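Local coordinates for penicillin-binding protein A (Mycobacterium tuberculosis, PDB 3UN7) that probably cross-links the peptidoglycan of the mycobacterial cell wall as a penicillin-binding D,D-transpeptidase and helps to regulate cell length, at residues D106-P111 against P336-S341; P111-A116 against I143-S148. All blocks are in the same frame, centred on the assembly; numbering follows the deposited sequence.

Both contacts use one continuous run of chain: D106-T107 ends a strand, N110 takes the N-cap position of the helix that starts at P111, with a weak side-chain bond, and P111 is common to the two. Interaction 1 is strand against strand, partly buried, built mainly from backbone hydrogen bonds around a bulge. Interaction 2 is helix against sheet edge, deeper in the fold, and its polar work is done by a single glutamine amide amid small apolar contacts. Their centres lie 11 Å apart, and they meet directly through T108 and I143. Together they tie the six-stranded mixed sheet to the five-stranded sheet of the transpeptidase domain.

Interaction 1 (D106-P111 against P336-S341); sequences DTTINP and PYLVGS
Y337 first meets T108: its ring atom CE1 lies 3.5 Å from T108 CG2, the two side chains crossing obliquely. T108 OG1 lies 3.2 Å from both Y337 O and L338 O and is hydrogen-bonded to I143 O. L338 works through both its carbonyl and its side chain. Its O accepts the backbone N-H of T108 at 2.8 Å (N to O), with the donor above the carbonyl plane, and it also takes a CA-H...O contact from T107 CA. Its CB points away from residues 106-111, but chi1 (-176°) sets CG anti to the backbone N, and chi2 (56°) turns CD1 back to 3.7 Å from I109 CD1. V339 sits opposite T107 as a non-hydrogen-bonded antiparallel pair, its side chain directed away. At G340 the register slips by one residue: G340 and S341 both face D106, a classic beta bulge. D106 O is therefore gripped twice within its carbonyl plane, by G340 N at 2.9 Å and by S341 N at 3.3 Å, the latter the straighter bond at 164°. S341 closes the pair by accepting D106 N on its O at 3.0 Å. Its OG lies 3.5 Å from D106 CB on the same face of the sheet, where K343 joins them, salt-bridged to D106 OD2 and hydrogen-bonded to S341 OG. Strand 104-107 is thus held between strand 339-343 and strand 26-28, whose T27 binds D106 OD1 and T107 OG1, while L71 of helix 70-74 packs on T107, L338 and V339.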
loop_
_atom_site.group_PDB
_atom_site.type_symbol
_atom_site.label_atom_id
_atom_site.label_comp_id
_atom_site.label_asym_id
_atom_site.label_seq_id
_atom_site.Cartn_x
_atom_site.Cartn_y
_atom_site.Cartn_z
ATOM N N ASP A 106 -12.058 16.895 -0.007
ATOM C CA ASP A 106 -12.635 15.810 0.761
ATOM C C ASP A 106 -12.002 14.487 0.332
ATOM O O ASP A 106 -12.314 13.970 -0.737
ATOM C CB ASP A 106 -14.144 15.783 0.520
ATOM C CG ASP A 106 -14.873 16.915 1.236
ATOM O OD1 ASP A 106 -14.209 17.764 1.903
ATOM O OD2 ASP A 106 -16.127 16.956 1.138
ATOM N N THR A 107 -11.090 13.961 1.146
ATOM C CA THR A 107 -10.402 12.705 0.813
ATOM C C THR A 107 -11.280 11.474 1.045
ATOM O O THR A 107 -12.347 11.550 1.648
ATOM C CB THR A 107 -9.058 12.530 1.591
ATOM O OG1 THR A 107 -9.336 12.215 2.956
ATOM C CG2 THR A 107 -8.227 13.799 1.531
ATOM N N THR A 108 -10.810 10.339 0.555
ATOM C CA THR A 108 -11.500 9.069 0.718
ATOM C C THR A 108 -11.101 8.364 2.014
ATOM O O THR A 108 -11.588 7.271 2.287
ATOM C CB THR A 108 -11.142 8.104 -0.424
ATOM O OG1 THR A 108 -9.708 8.056 -0.565
ATOM C CG2 THR A 108 -11.747 8.565 -1.722
ATOM N N ILE A 109 -10.182 8.964 2.781
ATOM C CA ILE A 109 -9.613 8.322 3.970
ATOM C C ILE A 109 -10.694 8.139 5.025
ATOM O O ILE A 109 -11.467 9.057 5.289
ATOM C CB ILE A 109 -8.429 9.157 4.567
ATOM C CG1 ILE A 109 -7.250 9.238 3.579
ATOM C CG2 ILE A 109 -7.942 8.579 5.921
ATOM C CD1 ILE A 109 -6.503 7.929 3.356
ATOM N N ASN A 110 -10.745 6.949 5.622
ATOM C CA ASN A 110 -11.597 6.714 6.783
ATOM C C ASN A 110 -10.705 6.864 8.023
ATOM O O ASN A 110 -9.804 6.063 8.211
ATOM C CB ASN A 110 -12.227 5.309 6.696
ATOM C CG ASN A 110 -13.157 5.001 7.863
ATOM O OD1 ASN A 110 -12.916 5.417 9.000
ATOM N ND2 ASN A 110 -14.224 4.252 7.584
ATOM N N PRO A 111 -10.935 7.908 8.844
ATOM C CA PRO A 111 -10.098 8.215 9.997
ATOM C C PRO A 111 -9.947 7.039 10.964
ATOM O O PRO A 111 -8.851 6.818 11.472
ATOM C CB PRO A 111 -10.850 9.376 10.661
ATOM C CG PRO A 111 -11.490 10.065 9.518
ATOM C CD PRO A 111 -12.009 8.909 8.702
ATOM N N PRO A 336 -7.300 3.390 -8.177
ATOM C CA PRO A 336 -7.311 3.885 -6.804
ATOM C C PRO A 336 -7.335 5.405 -6.779
ATOM O O PRO A 336 -6.705 6.074 -7.613
ATOM C CB PRO A 336 -6.010 3.336 -6.190
ATOM C CG PRO A 336 -5.160 2.948 -7.315
ATOM C CD PRO A 336 -5.983 2.852 -8.578
ATOM N N TYR A 337 -8.095 5.946 -5.849
ATOM C CA TYR A 337 -8.141 7.391 -5.722
ATOM C C TYR A 337 -8.253 7.791 -4.273
ATOM O O TYR A 337 -8.833 7.048 -3.477
ATOM C CB TYR A 337 -9.280 7.986 -6.556
ATOM C CG TYR A 337 -10.694 7.618 -6.140
ATOM C CD1 TYR A 337 -11.475 8.509 -5.400
ATOM C CD2 TYR A 337 -11.282 6.414 -6.556
ATOM C CE1 TYR A 337 -12.783 8.205 -5.046
ATOM C CE2 TYR A 337 -12.594 6.096 -6.200
ATOM C CZ TYR A 337 -13.334 7.004 -5.443
ATOM O OH TYR A 337 -14.627 6.730 -5.075
ATOM N N LEU A 338 -7.707 8.980 -3.970
ATOM C CA LEU A 338 -7.605 9.522 -2.620
ATOM C C LEU A 338 -8.544 10.695 -2.412
ATOM O O LEU A 338 -8.842 11.063 -1.274
ATOM C CB LEU A 338 -6.171 10.008 -2.379
ATOM C CG LEU A 338 -5.759 10.551 -1.014
ATOM C CD1 LEU A 338 -6.055 9.487 0.038
ATOM C CD2 LEU A 338 -4.238 10.869 -1.054
ATOM N N VAL A 339 -8.971 11.323 -3.508
ATOM C CA VAL A 339 -9.828 12.503 -3.416
ATOM C C VAL A 339 -11.223 12.178 -3.924
ATOM O O VAL A 339 -11.404 11.902 -5.101
ATOM C CB VAL A 339 -9.218 13.720 -4.133
ATOM C CG1 VAL A 339 -10.180 14.949 -4.041
ATOM C CG2 VAL A 339 -7.874 14.092 -3.475
ATOM N N GLY A 340 -12.203 12.212 -3.026
ATOM C CA GLY A 340 -13.599 11.923 -3.384
ATOM C C GLY A 340 -14.318 13.100 -4.005
ATOM O O GLY A 340 -15.118 12.941 -4.933
ATOM N N SER A 341 -14.069 14.292 -3.475
ATOM C CA SER A 341 -14.681 15.487 -4.041
ATOM C C SER A 341 -13.935 16.769 -3.711
ATOM O O SER A 341 -13.190 16.840 -2.742
ATOM C CB SER A 341 -16.169 15.597 -3.655
ATOM O OG SER A 341 -16.343 15.660 -2.258
#

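Interaction 2 (P111-A116 against I143-S148); sequences PRIQQA and ILALVS
Q114 reaches from the first turn of the helix to the backbone of the strand and grips L146 at both its N and its O. From CB, which leaves the helix to one side, pointing neither at the strand nor away from it, the chain runs to CG, anti to the backbone N, and then bends at chi2 (90°), which places CD 3.8 Å from V147 CG2. That methyl also touches the helix backbone, 3.6 Å from Q114 O, as the two side chains slide past each other in opposite directions. At the tip the amide divides its work. OE1 accepts the N-H of L146 at 2.9 Å, a nearly straight bond (164°) whose donor is tilted somewhat from the carbonyl plane, and it lies against A145 as well, 3.2 Å from its CA. NE2 donates to L146 O at 2.8 Å, standing well above that carbonyl's plane, and makes another hydrogen bond to V54 O. Two bonds to one residue fix the rotation of this buried amide. Beside it, I113 supplies the apolar part: CG2 rests 3.8 Å from A145 CB, and CD1 lies 4.0 Å from L144 CB. L144 and A145 both face A135, a classic beta bulge. Helix segment 111-116 runs at 27° to strand segment 143-148, with the axes 6.8 Å apart at closest. Strand 143-149 is an outermost strand of the five-stranded antiparallel sheet of the transpeptidase domain, next to strand 131-136; helix 111-123 packs on it, helix 446-458 meets I113 through V453 and A457, and Y55 of helix 52-59 packs against Q114.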
loop_
_atom_site.group_PDB
_atom_site.type_symbol
_atom_site.label_atom_id
_atom_site.label_comp_id
_atom_site.label_asym_id
_atom_site.label_seq_id
_atom_site.Cartn_x
_atom_site.Cartn_y
_atom_site.Cartn_z
ATOM N N PRO A 111 -10.935 7.908 8.844
ATOM C CA PRO A 111 -10.098 8.215 9.997
ATOM C C PRO A 111 -9.947 7.039 10.964
ATOM O O PRO A 111 -8.851 6.818 11.472
ATOM C CB PRO A 111 -10.850 9.376 10.661
ATOM C CG PRO A 111 -11.490 10.065 9.518
ATOM C CD PRO A 111 -12.009 8.909 8.702
ATOM N N ARG A 112 -11.028 6.287 11.186
ATOM C CA ARG A 112 -11.000 5.083 12.031
ATOM C C ARG A 112 -9.995 4.075 11.496
ATOM O O ARG A 112 -9.228 3.489 12.260
ATOM C CB ARG A 112 -12.379 4.425 12.105
ATOM C CG ARG A 112 -13.453 5.304 12.703
ATOM C CD ARG A 112 -14.759 4.547 12.890
ATOM N NE ARG A 112 -14.920 4.077 14.269
ATOM C CZ ARG A 112 -15.951 4.380 15.061
ATOM N NH1 ARG A 112 -16.945 5.146 14.617
ATOM N NH2 ARG A 112 -15.994 3.903 16.302
ATOM N N ILE A 113 -9.975 3.898 10.178
ATOM C CA ILE A 113 -9.069 2.931 9.571
ATOM C C ILE A 113 -7.624 3.451 9.620
ATOM O O ILE A 113 -6.728 2.744 10.057
ATOM C CB ILE A 113 -9.507 2.553 8.135
ATOM C CG1 ILE A 113 -10.977 2.095 8.150
ATOM C CG2 ILE A 113 -8.614 1.427 7.546
ATOM C CD1 ILE A 113 -11.533 1.780 6.757
ATOM N N GLN A 114 -7.416 4.697 9.201
ATOM C CA GLN A 114 -6.089 5.325 9.249
ATOM C C GLN A 114 -5.485 5.244 10.666
ATOM O O GLN A 114 -4.319 4.872 10.827
ATOM C CB GLN A 114 -6.187 6.785 8.799
ATOM C CG GLN A 114 -4.845 7.502 8.733
ATOM C CD GLN A 114 -4.183 7.376 7.377
ATOM O OE1 GLN A 114 -4.732 6.763 6.472
ATOM N NE2 GLN A 114 -3.000 7.977 7.227
ATOM N N GLN A 115 -6.286 5.616 11.669
ATOM C CA GLN A 115 -5.871 5.605 13.069
ATOM C C GLN A 115 -5.532 4.197 13.545
ATOM O O GLN A 115 -4.516 4.015 14.210
ATOM C CB GLN A 115 -6.923 6.253 13.981
ATOM C CG GLN A 115 -6.420 6.588 15.407
ATOM C CD GLN A 115 -5.389 7.710 15.407
ATOM O OE1 GLN A 115 -5.620 8.762 14.817
ATOM N NE2 GLN A 115 -4.237 7.478 16.049
ATOM N N ALA A 116 -6.342 3.201 13.166
ATOM C CA ALA A 116 -6.042 1.810 13.523
ATOM C C ALA A 116 -4.740 1.320 12.900
ATOM O O ALA A 116 -3.956 0.649 13.551
ATOM C CB ALA A 116 -7.194 0.892 13.140
ATOM N N ILE A 143 -9.154 4.950 -1.551
ATOM C CA ILE A 143 -8.009 4.706 -0.651
ATOM C C ILE A 143 -8.512 5.077 0.739
ATOM O O ILE A 143 -8.807 6.240 1.007
ATOM C CB ILE A 143 -6.725 5.502 -1.081
ATOM C CG1 ILE A 143 -6.169 4.942 -2.407
ATOM C CG2 ILE A 143 -5.636 5.458 0.012
ATOM C CD1 ILE A 143 -5.101 5.830 -3.055
ATOM N N LEU A 144 -8.666 4.068 1.594
ATOM C CA LEU A 144 -9.288 4.238 2.908
ATOM C C LEU A 144 -8.250 4.494 4.003
ATOM O O LEU A 144 -8.563 5.047 5.052
ATOM C CB LEU A 144 -10.156 3.013 3.253
ATOM C CG LEU A 144 -11.225 2.584 2.238
ATOM C CD1 LEU A 144 -11.832 1.220 2.615
ATOM C CD2 LEU A 144 -12.329 3.623 2.116
ATOM N N ALA A 145 -7.010 4.099 3.738
ATOM C CA ALA A 145 -5.917 4.413 4.625
ATOM C C ALA A 145 -4.645 4.393 3.825
ATOM O O ALA A 145 -4.477 3.576 2.909
ATOM C CB ALA A 145 -5.833 3.407 5.800
ATOM N N LEU A 146 -3.759 5.310 4.189
ATOM C CA LEU A 146 -2.446 5.430 3.601
ATOM C C LEU A 146 -1.531 5.799 4.759
ATOM O O LEU A 146 -1.444 6.959 5.141
ATOM C CB LEU A 146 -2.457 6.521 2.528
ATOM C CG LEU A 146 -1.366 6.508 1.462
ATOM C CD1 LEU A 146 -1.513 5.283 0.551
ATOM C CD2 LEU A 146 -1.444 7.814 0.636
ATOM N N VAL A 147 -0.918 4.788 5.353
ATOM C CA VAL A 147 -0.111 4.945 6.565
ATOM C C VAL A 147 1.357 4.693 6.262
ATOM O O VAL A 147 1.695 3.745 5.567
ATOM C CB VAL A 147 -0.591 4.018 7.697
ATOM C CG1 VAL A 147 0.314 4.150 8.927
ATOM C CG2 VAL A 147 -2.037 4.366 8.093
ATOM N N SER A 148 2.224 5.565 6.768
ATOM C CA SER A 148 3.672 5.369 6.642
ATOM C C SER A 148 4.296 5.584 8.017
ATOM O O SER A 148 3.819 6.417 8.797
ATOM C CB SER A 148 4.261 6.324 5.592
ATOM O OG SER A 148 5.599 5.963 5.268
#